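Local structure of 3,4-dihydroxy-2-butanone 4-phosphate synthase (1TKS) at residues T88-F93 with H128-R133; T6-A11 with N196-Y201; A38-T43 with A156-A161; V51-G56 with V168-G173. The protein catalyses the conversion of D-ribulose 5-phosphate to formate and 3,4-dihydroxy-2-butanone 4-phosphate, a step of riboflavin biosynthesis. All blocks are in the same frame, centred on the assembly; numbering follows the deposited sequence.

Interaction 1: residues T88-F93 with H128-R133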
loop_
_atom_site.group_PDB
_atom_site.type_symbol
_atom_site.label_atom_id
_atom_site.label_comp_id
_atom_site.label_asym_id
_atom_site.label_seq_id
_atom_site.Cartn_x
_atom_site.Cartn_y
_atom_site.Cartn_z
ATOM N N THR B 88 -3.281 -9.737 -8.964
ATOM C CA THR B 88 -3.907 -9.493 -10.259
ATOM C C THR B 88 -3.572 -8.036 -10.541
ATOM O O THR B 88 -2.981 -7.358 -9.694
ATOM C CB THR B 88 -5.451 -9.614 -10.220
ATOM O OG1 THR B 88 -6.015 -8.463 -9.577
ATOM C CG2 THR B 88 -5.868 -10.859 -9.472
ATOM N N ILE B 89 -3.929 -7.555 -11.724
ATOM C CA ILE B 89 -3.690 -6.159 -12.061
ATOM C C ILE B 89 -4.499 -5.362 -11.040
ATOM O O ILE B 89 -5.586 -5.778 -10.647
ATOM C CB ILE B 89 -4.194 -5.848 -13.477
ATOM C CG1 ILE B 89 -3.604 -6.860 -14.457
ATOM C CG2 ILE B 89 -3.819 -4.426 -13.873
ATOM C CD1 ILE B 89 -4.230 -6.821 -15.833
ATOM N N THR B 90 -3.968 -4.232 -10.592
ATOM C CA THR B 90 -4.671 -3.419 -9.606
ATOM C C THR B 90 -5.874 -2.732 -10.239
ATOM O O THR B 90 -5.978 -2.664 -11.461
ATOM C CB THR B 90 -3.747 -2.359 -9.004
ATOM O OG1 THR B 90 -3.196 -1.555 -10.052
ATOM C CG2 THR B 90 -2.618 -3.025 -8.231
ATOM N N CYS B 91 -6.770 -2.203 -9.410
ATOM C CA CYS B 91 -7.965 -1.555 -9.928
ATOM C C CYS B 91 -8.629 -0.582 -8.955
ATOM O O CYS B 91 -8.381 -0.608 -7.745
ATOM C CB CYS B 91 -8.994 -2.619 -10.321
ATOM S SG CYS B 91 -9.682 -3.506 -8.884
ATOM N N ASP B 92 -9.473 0.275 -9.523
ATOM C CA ASP B 92 -10.265 1.271 -8.802
ATOM C C ASP B 92 -11.668 1.196 -9.395
ATOM O O ASP B 92 -11.824 1.052 -10.609
ATOM C CB ASP B 92 -9.754 2.693 -9.061
ATOM C CG ASP B 92 -8.503 3.030 -8.282
ATOM O OD1 ASP B 92 -7.754 3.901 -8.762
ATOM O OD2 ASP B 92 -8.282 2.449 -7.203
ATOM N N PHE B 93 -12.686 1.290 -8.550
ATOM C CA PHE B 93 -14.057 1.290 -9.046
ATOM C C PHE B 93 -14.197 2.691 -9.634
ATOM O O PHE B 93 -13.917 3.681 -8.958
ATOM C CB PHE B 93 -15.045 1.111 -7.897
ATOM C CG PHE B 93 -16.466 0.922 -8.341
ATOM C CD1 PHE B 93 -16.832 -0.198 -9.079
ATOM C CD2 PHE B 93 -17.442 1.852 -8.001
ATOM C CE1 PHE B 93 -18.155 -0.396 -9.467
ATOM C CE2 PHE B 93 -18.774 1.663 -8.385
ATOM C CZ PHE B 93 -19.126 0.536 -9.119
ATOM N N HIS B 128 -5.729 1.410 -7.245
ATOM C CA HIS B 128 -5.119 1.515 -5.926
ATOM C C HIS B 128 -5.443 0.362 -4.980
ATOM O O HIS B 128 -5.035 0.371 -3.818
ATOM C CB HIS B 128 -5.520 2.850 -5.304
ATOM C CG HIS B 128 -5.008 4.038 -6.059
ATOM N ND1 HIS B 128 -3.817 4.658 -5.751
ATOM C CD2 HIS B 128 -5.517 4.704 -7.123
ATOM C CE1 HIS B 128 -3.614 5.658 -6.591
ATOM N NE2 HIS B 128 -4.630 5.708 -7.434
ATOM N N ILE B 129 -6.199 -0.617 -5.477
ATOM C CA ILE B 129 -6.538 -1.805 -4.701
ATOM C C ILE B 129 -5.847 -2.994 -5.359
ATOM O O ILE B 129 -5.775 -3.083 -6.589
ATOM C CB ILE B 129 -8.071 -2.055 -4.653
ATOM C CG1 ILE B 129 -8.711 -1.136 -3.615
ATOM C CG2 ILE B 129 -8.366 -3.517 -4.319
ATOM C CD1 ILE B 129 -8.304 -1.417 -2.181
ATOM N N LEU B 130 -5.334 -3.895 -4.528
ATOM C CA LEU B 130 -4.633 -5.085 -4.990
ATOM C C LEU B 130 -5.464 -6.366 -4.818
ATOM O O LEU B 130 -5.419 -7.003 -3.763
ATOM C CB LEU B 130 -3.309 -5.230 -4.219
ATOM C CG LEU B 130 -2.252 -4.127 -4.398
ATOM C CD1 LEU B 130 -1.759 -3.651 -3.030
ATOM C CD2 LEU B 130 -1.082 -4.653 -5.230
ATOM N N PRO B 131 -6.239 -6.757 -5.845
ATOM C CA PRO B 131 -7.041 -7.979 -5.726
ATOM C C PRO B 131 -6.104 -9.186 -5.691
ATOM O O PRO B 131 -5.043 -9.170 -6.315
ATOM C CB PRO B 131 -7.898 -7.972 -6.999
ATOM C CG PRO B 131 -7.967 -6.513 -7.374
ATOM C CD PRO B 131 -6.557 -6.039 -7.089
ATOM N N LEU B 132 -6.499 -10.225 -4.959
ATOM C CA LEU B 132 -5.700 -11.446 -4.856
ATOM C C LEU B 132 -6.569 -12.628 -5.259
ATOM O O LEU B 132 -7.746 -12.676 -4.913
ATOM C CB LEU B 132 -5.208 -11.653 -3.425
ATOM C CG LEU B 132 -4.396 -10.519 -2.806
ATOM C CD1 LEU B 132 -3.823 -10.978 -1.473
ATOM C CD2 LEU B 132 -3.281 -10.106 -3.748
ATOM N N ARG B 133 -5.989 -13.579 -5.987
ATOM C CA ARG B 133 -6.737 -14.749 -6.439
ATOM C C ARG B 133 -6.590 -15.963 -5.528
ATOM O O ARG B 133 -5.519 -16.565 -5.450
ATOM C CB ARG B 133 -6.307 -15.128 -7.858
ATOM C CG ARG B 133 -6.627 -14.070 -8.901
ATOM C CD ARG B 133 -6.255 -14.538 -10.300
ATOM N NE ARG B 133 -7.109 -15.651 -10.709
ATOM C CZ ARG B 133 -7.116 -16.190 -11.924
ATOM N NH1 ARG B 133 -6.310 -15.726 -12.868
ATOM N NH2 ARG B 133 -7.937 -17.195 -12.194
HETATM O O HOH W 1 -3.196 -6.980 -6.999
#

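Interaction 2: residues T6-A11 with N196-Y201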
loop_
_atom_site.group_PDB
_atom_site.type_symbol
_atom_site.label_atom_id
_atom_site.label_comp_id
_atom_site.label_asym_id
_atom_site.label_seq_id
_atom_site.Cartn_x
_atom_site.Cartn_y
_atom_site.Cartn_z
ATOM N N THR B 6 -10.222 -17.104 19.623
ATOM C CA THR B 6 -11.678 -17.176 19.652
ATOM C C THR B 6 -12.191 -18.387 18.872
ATOM O O THR B 6 -11.692 -18.695 17.791
ATOM C CB THR B 6 -12.287 -15.896 19.029
ATOM O OG1 THR B 6 -11.983 -14.767 19.857
ATOM C CG2 THR B 6 -13.795 -16.023 18.884
ATOM N N PRO B 7 -13.186 -19.104 19.423
ATOM C CA PRO B 7 -13.746 -20.276 18.737
ATOM C C PRO B 7 -14.261 -19.844 17.362
ATOM O O PRO B 7 -14.861 -18.776 17.225
ATOM C CB PRO B 7 -14.881 -20.706 19.661
ATOM C CG PRO B 7 -14.389 -20.302 21.010
ATOM C CD PRO B 7 -13.797 -18.935 20.753
ATOM N N ILE B 8 -14.045 -20.679 16.350
ATOM C CA ILE B 8 -14.462 -20.349 14.990
ATOM C C ILE B 8 -15.902 -19.869 14.827
ATOM O O ILE B 8 -16.144 -18.875 14.147
ATOM C CB ILE B 8 -14.243 -21.540 14.017
ATOM C CG1 ILE B 8 -12.768 -21.654 13.635
ATOM C CG2 ILE B 8 -15.048 -21.327 12.745
ATOM C CD1 ILE B 8 -11.849 -21.751 14.779
ATOM N N GLU B 9 -16.859 -20.558 15.445
ATOM C CA GLU B 9 -18.249 -20.157 15.281
ATOM C C GLU B 9 -18.532 -18.760 15.823
ATOM O O GLU B 9 -19.303 -18.010 15.224
ATOM C CB GLU B 9 -19.186 -21.217 15.879
ATOM C CG GLU B 9 -19.053 -22.550 15.125
ATOM C CD GLU B 9 -20.171 -23.555 15.377
ATOM O OE1 GLU B 9 -20.201 -24.580 14.658
ATOM O OE2 GLU B 9 -21.006 -23.338 16.278
ATOM N N GLU B 10 -17.893 -18.395 16.934
ATOM C CA GLU B 10 -18.089 -17.064 17.496
ATOM C C GLU B 10 -17.401 -16.043 16.586
ATOM O O GLU B 10 -17.919 -14.947 16.367
ATOM C CB GLU B 10 -17.509 -16.970 18.914
ATOM C CG GLU B 10 -18.078 -17.971 19.932
ATOM C CD GLU B 10 -19.593 -17.889 20.120
ATOM O OE1 GLU B 10 -20.206 -16.879 19.717
ATOM O OE2 GLU B 10 -20.167 -18.845 20.691
ATOM N N ALA B 11 -16.241 -16.407 16.047
ATOM C CA ALA B 11 -15.510 -15.510 15.161
ATOM C C ALA B 11 -16.273 -15.267 13.864
ATOM O O ALA B 11 -16.257 -14.158 13.334
ATOM C CB ALA B 11 -14.125 -16.078 14.857
ATOM N N ASN B 196 -4.748 -22.727 11.229
ATOM C CA ASN B 196 -4.743 -24.127 11.622
ATOM C C ASN B 196 -6.067 -24.430 12.305
ATOM O O ASN B 196 -6.702 -25.458 12.060
ATOM C CB ASN B 196 -3.593 -24.396 12.589
ATOM C CG ASN B 196 -2.495 -25.216 11.964
ATOM O OD1 ASN B 196 -1.811 -24.766 11.044
ATOM N ND2 ASN B 196 -2.324 -26.437 12.453
ATOM N N GLN B 197 -6.473 -23.511 13.170
ATOM C CA GLN B 197 -7.714 -23.624 13.917
ATOM C C GLN B 197 -8.901 -23.671 12.954
ATOM O O GLN B 197 -9.849 -24.431 13.152
ATOM C CB GLN B 197 -7.833 -22.419 14.851
ATOM C CG GLN B 197 -8.979 -22.474 15.827
ATOM C CD GLN B 197 -9.276 -21.116 16.440
ATOM O OE1 GLN B 197 -10.061 -21.011 17.381
ATOM N NE2 GLN B 197 -8.659 -20.068 15.900
ATOM N N LEU B 198 -8.834 -22.863 11.899
ATOM C CA LEU B 198 -9.901 -22.800 10.907
ATOM C C LEU B 198 -9.946 -24.056 10.031
ATOM O O LEU B 198 -11.024 -24.548 9.696
ATOM C CB LEU B 198 -9.721 -21.549 10.044
ATOM C CG LEU B 198 -10.849 -21.206 9.071
ATOM C CD1 LEU B 198 -12.170 -21.115 9.827
ATOM C CD2 LEU B 198 -10.537 -19.886 8.374
ATOM N N VAL B 199 -8.776 -24.575 9.662
ATOM C CA VAL B 199 -8.710 -25.778 8.837
ATOM C C VAL B 199 -9.303 -26.962 9.594
ATOM O O VAL B 199 -10.011 -27.787 9.018
ATOM C CB VAL B 199 -7.251 -26.107 8.431
ATOM C CG1 VAL B 199 -7.187 -27.488 7.774
ATOM C CG2 VAL B 199 -6.733 -25.049 7.469
ATOM N N GLU B 200 -9.020 -27.041 10.890
ATOM C CA GLU B 200 -9.551 -28.127 11.698
ATOM C C GLU B 200 -11.073 -28.056 11.695
ATOM O O GLU B 200 -11.754 -29.079 11.607
ATOM C CB GLU B 200 -9.026 -28.029 13.132
ATOM C CG GLU B 200 -7.565 -28.428 13.283
ATOM C CD GLU B 200 -7.087 -28.330 14.716
ATOM O OE1 GLU B 200 -7.833 -28.756 15.625
ATOM O OE2 GLU B 200 -5.958 -27.843 14.942
ATOM N N TYR B 201 -11.604 -26.839 11.779
ATOM C CA TYR B 201 -13.049 -26.636 11.792
ATOM C C TYR B 201 -13.735 -27.137 10.523
ATOM O O TYR B 201 -14.677 -27.929 10.591
ATOM C CB TYR B 201 -13.377 -25.152 11.971
ATOM C CG TYR B 201 -14.863 -24.881 12.063
ATOM C CD1 TYR B 201 -15.560 -25.121 13.243
ATOM C CD2 TYR B 201 -15.577 -24.425 10.957
ATOM C CE1 TYR B 201 -16.935 -24.915 13.321
ATOM C CE2 TYR B 201 -16.951 -24.217 11.019
ATOM C CZ TYR B 201 -17.624 -24.465 12.207
ATOM O OH TYR B 201 -18.984 -24.265 12.271
#

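Interaction 3: residues A38-T43 with A156-A161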
loop_
_atom_site.group_PDB
_atom_site.type_symbol
_atom_site.label_atom_id
_atom_site.label_comp_id
_atom_site.label_asym_id
_atom_site.label_seq_id
_atom_site.Cartn_x
_atom_site.Cartn_y
_atom_site.Cartn_z
ATOM N N ALA B 38 -14.881 -8.897 5.881
ATOM C CA ALA B 38 -15.674 -9.074 4.672
ATOM C C ALA B 38 -15.530 -7.874 3.742
ATOM O O ALA B 38 -15.726 -6.735 4.152
ATOM C CB ALA B 38 -17.137 -9.276 5.041
ATOM N N ALA B 39 -15.194 -8.139 2.483
ATOM C CA ALA B 39 -15.018 -7.070 1.508
ATOM C C ALA B 39 -16.277 -6.229 1.322
ATOM O O ALA B 39 -16.206 -4.999 1.229
ATOM C CB ALA B 39 -14.576 -7.655 0.162
ATOM N N GLU B 40 -17.429 -6.889 1.268
ATOM C CA GLU B 40 -18.693 -6.190 1.062
ATOM C C GLU B 40 -19.132 -5.333 2.239
ATOM O O GLU B 40 -20.039 -4.513 2.106
ATOM C CB GLU B 40 -19.801 -7.195 0.735
ATOM C CG GLU B 40 -20.058 -8.215 1.832
ATOM C CD GLU B 40 -20.907 -9.373 1.348
ATOM O OE1 GLU B 40 -22.150 -9.259 1.359
ATOM O OE2 GLU B 40 -20.320 -10.392 0.940
ATOM N N LEU B 41 -18.479 -5.495 3.384
ATOM C CA LEU B 41 -18.876 -4.738 4.564
ATOM C C LEU B 41 -17.911 -3.647 4.999
ATOM O O LEU B 41 -18.207 -2.907 5.935
ATOM C CB LEU B 41 -19.104 -5.695 5.737
ATOM C CG LEU B 41 -20.115 -6.824 5.524
ATOM C CD1 LEU B 41 -20.153 -7.714 6.759
ATOM C CD2 LEU B 41 -21.486 -6.239 5.237
ATOM N N ILE B 42 -16.767 -3.534 4.328
ATOM C CA ILE B 42 -15.792 -2.518 4.716
ATOM C C ILE B 42 -16.219 -1.102 4.350
ATOM O O ILE B 42 -16.424 -0.769 3.184
ATOM C CB ILE B 42 -14.380 -2.821 4.134
ATOM C CG1 ILE B 42 -13.337 -1.937 4.816
ATOM C CG2 ILE B 42 -14.356 -2.605 2.626
ATOM C CD1 ILE B 42 -11.901 -2.395 4.592
ATOM N N THR B 43 -16.364 -0.277 5.383
ATOM C CA THR B 43 -16.773 1.114 5.230
ATOM C C THR B 43 -15.563 2.024 5.159
ATOM O O THR B 43 -14.430 1.581 5.337
ATOM C CB THR B 43 -17.611 1.577 6.434
ATOM O OG1 THR B 43 -16.830 1.427 7.627
ATOM C CG2 THR B 43 -18.874 0.751 6.564
ATOM N N ALA B 156 -19.263 -17.433 6.403
ATOM C CA ALA B 156 -20.166 -16.431 6.958
ATOM C C ALA B 156 -21.406 -16.209 6.088
ATOM O O ALA B 156 -22.278 -15.413 6.436
ATOM C CB ALA B 156 -19.408 -15.114 7.148
ATOM N N GLY B 157 -21.475 -16.919 4.964
ATOM C CA GLY B 157 -22.607 -16.791 4.060
ATOM C C GLY B 157 -22.566 -15.546 3.193
ATOM O O GLY B 157 -23.566 -15.173 2.583
ATOM N N LEU B 158 -21.398 -14.915 3.127
ATOM C CA LEU B 158 -21.204 -13.690 2.359
ATOM C C LEU B 158 -20.556 -13.948 0.992
ATOM O O LEU B 158 -20.215 -15.087 0.660
ATOM C CB LEU B 158 -20.336 -12.724 3.179
ATOM C CG LEU B 158 -20.870 -12.325 4.563
ATOM C CD1 LEU B 158 -19.783 -11.638 5.382
ATOM C CD2 LEU B 158 -22.077 -11.412 4.392
ATOM N N GLN B 159 -20.401 -12.899 0.189
ATOM C CA GLN B 159 -19.764 -13.046 -1.120
ATOM C C GLN B 159 -18.335 -13.533 -0.878
ATOM O O GLN B 159 -17.705 -13.152 0.108
ATOM C CB GLN B 159 -19.741 -11.706 -1.865
ATOM C CG GLN B 159 -21.117 -11.159 -2.236
ATOM C CD GLN B 159 -21.876 -12.082 -3.168
ATOM O OE1 GLN B 159 -21.312 -12.610 -4.127
ATOM N NE2 GLN B 159 -23.165 -12.265 -2.905
ATOM N N PRO B 160 -17.806 -14.386 -1.771
ATOM C CA PRO B 160 -16.446 -14.931 -1.654
ATOM C C PRO B 160 -15.376 -13.868 -1.875
ATOM O O PRO B 160 -14.575 -13.959 -2.804
ATOM C CB PRO B 160 -16.422 -16.015 -2.729
ATOM C CG PRO B 160 -17.305 -15.429 -3.792
ATOM C CD PRO B 160 -18.471 -14.907 -2.979
ATOM N N ALA B 161 -15.366 -12.869 -1.002
ATOM C CA ALA B 161 -14.418 -11.772 -1.114
ATOM C C ALA B 161 -14.086 -11.211 0.259
ATOM O O ALA B 161 -14.964 -11.054 1.104
ATOM C CB ALA B 161 -15.013 -10.672 -1.989
HETATM O O HOH W 2 -17.559 -9.936 1.141
#

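Interaction 4: residues V51-G56 with V168-G173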
loop_
_atom_site.group_PDB
_atom_site.type_symbol
_atom_site.label_atom_id
_atom_site.label_comp_id
_atom_site.label_asym_id
_atom_site.label_seq_id
_atom_site.Cartn_x
_atom_site.Cartn_y
_atom_site.Cartn_z
ATOM N N VAL B 51 -5.966 0.888 7.319
ATOM C CA VAL B 51 -4.770 1.582 6.846
ATOM C C VAL B 51 -3.947 2.144 8.007
ATOM O O VAL B 51 -2.727 2.006 8.035
ATOM C CB VAL B 51 -5.139 2.731 5.873
ATOM C CG1 VAL B 51 -3.913 3.574 5.550
ATOM C CG2 VAL B 51 -5.705 2.146 4.587
ATOM N N ARG B 52 -4.621 2.761 8.971
ATOM C CA ARG B 52 -3.948 3.359 10.119
ATOM C C ARG B 52 -3.023 2.426 10.895
ATOM O O ARG B 52 -1.948 2.838 11.334
ATOM C CB ARG B 52 -4.990 3.948 11.076
ATOM C CG ARG B 52 -4.454 4.301 12.456
ATOM C CD ARG B 52 -3.539 5.514 12.448
ATOM N NE ARG B 52 -3.041 5.775 13.796
ATOM C CZ ARG B 52 -2.070 5.078 14.378
ATOM N NH1 ARG B 52 -1.480 4.087 13.725
ATOM N NH2 ARG B 52 -1.705 5.354 15.623
ATOM N N TYR B 53 -3.431 1.171 11.047
ATOM C CA TYR B 53 -2.652 0.215 11.824
ATOM C C TYR B 53 -1.956 -0.875 11.024
ATOM O O TYR B 53 -1.459 -1.844 11.594
ATOM C CB TYR B 53 -3.558 -0.419 12.883
ATOM C CG TYR B 53 -4.109 0.586 13.870
ATOM C CD1 TYR B 53 -5.459 0.950 13.864
ATOM C CD2 TYR B 53 -3.267 1.198 14.796
ATOM C CE1 TYR B 53 -5.950 1.905 14.763
ATOM C CE2 TYR B 53 -3.745 2.146 15.689
ATOM C CZ TYR B 53 -5.082 2.497 15.670
ATOM O OH TYR B 53 -5.540 3.442 16.565
ATOM N N SER B 54 -1.897 -0.707 9.709
ATOM C CA SER B 54 -1.275 -1.714 8.860
ATOM C C SER B 54 -0.230 -1.150 7.914
ATOM O O SER B 54 0.080 0.040 7.945
ATOM C CB SER B 54 -2.344 -2.419 8.032
ATOM O OG SER B 54 -2.743 -1.581 6.960
ATOM N N SER B 55 0.292 -2.023 7.057
ATOM C CA SER B 55 1.296 -1.643 6.072
ATOM C C SER B 55 0.704 -0.752 4.997
ATOM O O SER B 55 1.443 -0.116 4.253
ATOM C CB SER B 55 1.873 -2.884 5.390
ATOM O OG SER B 55 0.967 -3.358 4.397
ATOM N N GLY B 56 -0.622 -0.732 4.899
ATOM C CA GLY B 56 -1.273 0.086 3.893
ATOM C C GLY B 56 -1.350 -0.556 2.518
ATOM O O GLY B 56 -2.031 -0.041 1.635
ATOM N N VAL B 168 1.008 -3.490 11.848
ATOM C CA VAL B 168 2.354 -2.976 12.098
ATOM C C VAL B 168 2.385 -2.120 13.360
ATOM O O VAL B 168 1.437 -1.383 13.658
ATOM C CB VAL B 168 2.892 -2.132 10.908
ATOM C CG1 VAL B 168 2.902 -2.966 9.634
ATOM C CG2 VAL B 168 2.058 -0.876 10.724
ATOM N N ARG B 169 3.484 -2.231 14.100
ATOM C CA ARG B 169 3.676 -1.483 15.342
ATOM C C ARG B 169 3.930 -0.010 15.059
ATOM O O ARG B 169 4.680 0.336 14.149
ATOM C CB ARG B 169 4.872 -2.042 16.116
ATOM C CG ARG B 169 4.675 -3.434 16.692
ATOM C CD ARG B 169 6.021 -4.111 16.922
ATOM N NE ARG B 169 6.947 -3.280 17.688
ATOM C CZ ARG B 169 6.830 -3.020 18.987
ATOM N NH1 ARG B 169 7.719 -2.246 19.596
ATOM N NH2 ARG B 169 5.825 -3.536 19.679
ATOM N N ASP B 170 3.319 0.863 15.851
ATOM C CA ASP B 170 3.516 2.293 15.662
ATOM C C ASP B 170 4.888 2.752 16.151
ATOM O O ASP B 170 5.422 3.750 15.668
ATOM C CB ASP B 170 2.426 3.079 16.393
ATOM C CG ASP B 170 1.038 2.771 15.866
ATOM O OD1 ASP B 170 0.840 2.861 14.644
ATOM O OD2 ASP B 170 0.157 2.426 16.675
ATOM N N GLU B 171 5.464 2.015 17.095
ATOM C CA GLU B 171 6.764 2.375 17.648
ATOM C C GLU B 171 7.918 2.316 16.654
ATOM O O GLU B 171 8.756 3.218 16.611
ATOM C CB GLU B 171 7.124 1.475 18.840
ATOM C CG GLU B 171 6.260 1.646 20.087
ATOM C CD GLU B 171 4.975 0.839 20.046
ATOM O OE1 GLU B 171 4.257 0.822 21.073
ATOM O OE2 GLU B 171 4.680 0.223 18.998
ATOM N N ASP B 172 7.954 1.259 15.850
ATOM C CA ASP B 172 9.057 1.071 14.922
ATOM C C ASP B 172 8.710 0.510 13.554
ATOM O O ASP B 172 9.606 0.209 12.767
ATOM C CB ASP B 172 10.101 0.162 15.569
ATOM C CG ASP B 172 9.483 -1.079 16.203
ATOM O OD1 ASP B 172 8.380 -1.492 15.779
ATOM O OD2 ASP B 172 10.108 -1.651 17.118
ATOM N N GLY B 173 7.422 0.346 13.282
ATOM C CA GLY B 173 7.002 -0.169 11.992
ATOM C C GLY B 173 7.186 -1.665 11.811
ATOM O O GLY B 173 7.013 -2.182 10.706
#

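Interaction 1: residues T88-F93 with H128-R133
Thr88 and Pro131, with the pair Cys91 and Ile129, form the close-packed part of this contact. Thr88 is buried. Its OG1 lies against Pro131 CB at 3.2 Å but bonds to Ile89 O. Its CG2 meets Arg133 CG at 3.3 Å, the two side chains crossing at about a right angle. Thr88 N donates to Pro131 O. Water 1 adds a second link, donating to Thr88 O at 2.7 Å and to Pro131 O at 2.9 Å.

Cys91 and Ile129 are an antiparallel hydrogen-bonded pair. Cys91 N donates to Ile129 O at 3.1 Å, and Ile129 N answers with a bond to Cys91 O. Both side chains stand on one face of the sheet. Cys91 SG sits between the backbone N and the carbonyl carbon (chi1 69°) and touches Pro131 CG at 3.8 Å. Thr90 packs in from the neighbouring position. Its CA and CB lie against Ile129 O, and its CG2 runs beside Leu130 CD2. Thr90 OG1 is bonded to the backbone N of Gly127.

The two ends are looser. Arg133 is partly exposed and continues out to Ala67 and Asn68 of helix 64-69. The His128 ring is also partly exposed and meets Tyr57 of the second subunit. Here Asp92 OD2 takes His128 N at 2.8 Å, from above the carboxylate plane. His128 N also reaches Cys91 O at 3.4 Å, a weak bond. Cys91 thus faces both His128 and Ile129, which is a classic beta bulge in a short strand pairing.

Interaction 2: residues T6-A11 with N196-Y201
Ile8 and Leu198 bring the two backbones to 6.6 Å between CA atoms, where the first turn of helix 8-16 faces helix 195-203. Pro7 is the N-cap residue of the first helix, and its O accepts from Ala11 N.

Ile8 fills the middle of the contact. Its CG1 lies beside the backbone N (chi1 -77°) and its CG2 is anti to that N. CG2 stands over the centre of one face of the Tyr201 ring, 3.6 Å from the ring centroid and 12° off the normal. This is a CH-pi contact. Ile8 and Tyr201 run antiparallel alongside one another, which brings Ile8 CG1 against Tyr201 CB. Ile8 CG1 also meets Leu198 CD1 at 3.9 Å, with the side chains at about a right angle. Leu198 continues the apolar packing onto Leu139 and onto Leu152 and Leu155 of helix 145-155.

Glu9 closes the rim. Its chain is extended beyond CG and crosses the Tyr201 side chain at about a right angle. Glu9 CG passes 3.3 Å from Tyr201 OH. Glu9 OE1 accepts from Tyr201 OH at 2.7 Å. The oxygen lies at the ring edge, near the ring plane. The phenol meets it on the anti side, and carboxylate and ring planes are 80° apart.

The contact therefore pairs a methyl on the ring face with a short hydrogen bond at its hydroxyl. Glu9 sits in the first turn of its helix, so the helix dipole would tend to favour its negative charge, and the hydrogen bond from the phenol would stabilise it further.

Interaction 3: residues A38-T43 with A156-A161
Leu158 CD1 is the apolar centre, packed against Ala38 CB at 3.6 Å and Leu41 CD1 at 4.2 Å. Leu41 and Leu158 cross at about a right angle. The other methyl of Leu158, CD2, lies near the Glu40 carboxylate. A second apolar touch is made by Ala39 CB and Ala161 CB at 3.7 Å. Both of these alanines also pack on helix 103-114, Ala39 on Thr110 and Ala161 on Ala114.

Outward from this, Ala39 N donates to Ala161 O at 3.2 Å. The bond is nearly straight, at 166°. Ala161 O is also bonded to Ser153 OG of helix 145-155.

The polar edge is carried by Glu40. Its CG lies between the backbone N and the carbonyl carbon (chi1 61°), and the chain, extended beyond CG, carries the carboxylate to Gln159 N. Glu40 OE2 uses its syn lone pair to accept from Gln159 N at 2.6 Å. It also presses on CB of both Leu158 and Gln159. Water 2 accepts from Glu40 N at 3.1 Å. It lies 2.8 Å from both Glu40 OE2 and Ala161 O. Its two protons cannot serve every acceptor around it, so these links are not all certain.

The 156-161 segment is a loop with two tight features. Gly157 closes helix 145-155 in a Schellman motif, and Pro160 centres an inverse gamma turn. The contact thus joins the loop leaving strand 34-38 to the loop entering strand 162-166, two antiparallel neighbours in the mixed sheet of this DHBP synthase fold.

Interaction 4: residues V51-G56 with V168-G173
Asp170 meets two flat groups at their edges, the guanidinium of Arg52 and the ring of Tyr53. The Arg52 side chain folds over the Tyr53 ring. Arg52 CG is anti to the backbone N (chi1 166°), which puts it 3.6 Å above the centre of one Tyr53 ring face. Tyr53 CE2 lies 3.5 Å above one face of the guanidinium, toward its rim.

Arg52 NH1 donates to Asp170 OD1 at 2.8 Å in a salt bridge. The N-H points at the oxygen at 165°. OD1 lies near the guanidinium plane but is met from above the carboxylate plane. Asp170 OD1 also makes a long, weak ion pair with Arg52 NE of the second subunit. Arg52 NH2 comes close to Arg52 NH2 of that subunit, so the carboxylate may ease the repulsion.

Val168 N donates to Tyr53 O at 3.0 Å. Val168 CG2 rests on Ser54 O at 3.5 Å, and its CG1 on Ser55 N. Ser54 OG takes Gly56 N in an ST turn and also bonds to Leu50 O.

The contact joins the end of helix 44-52 to the loop just after strand 162-166. Tyr53 packs edge-to-face with Phe49 of that helix and with Phe184 of helix 178-188.

Overall arrangement
Interactions 1, 3 and 4 are nested inside the loop closed by interaction 2, which brings the two chain ends together. Interactions 3 and 4 interleave along the chain, with centres 24 Å apart. Interactions 1 and 4 both touch the second subunit; their nearest atoms are about 6 Å apart. None of the contacts touches another. Each has a side chain within about 6 to 10 Å of the side chain of a residue that probably binds D-ribulose 5-phosphate. Measured between side chains, Arg133 is about 6 Å from Thr146, Ser54 about 7 Å from Asp34, Leu198 about 8 Å from Arg143, and Ala161 about 10 Å from Thr146. Leu198 is also about 10 Å from His145, a probable magnesium ligand.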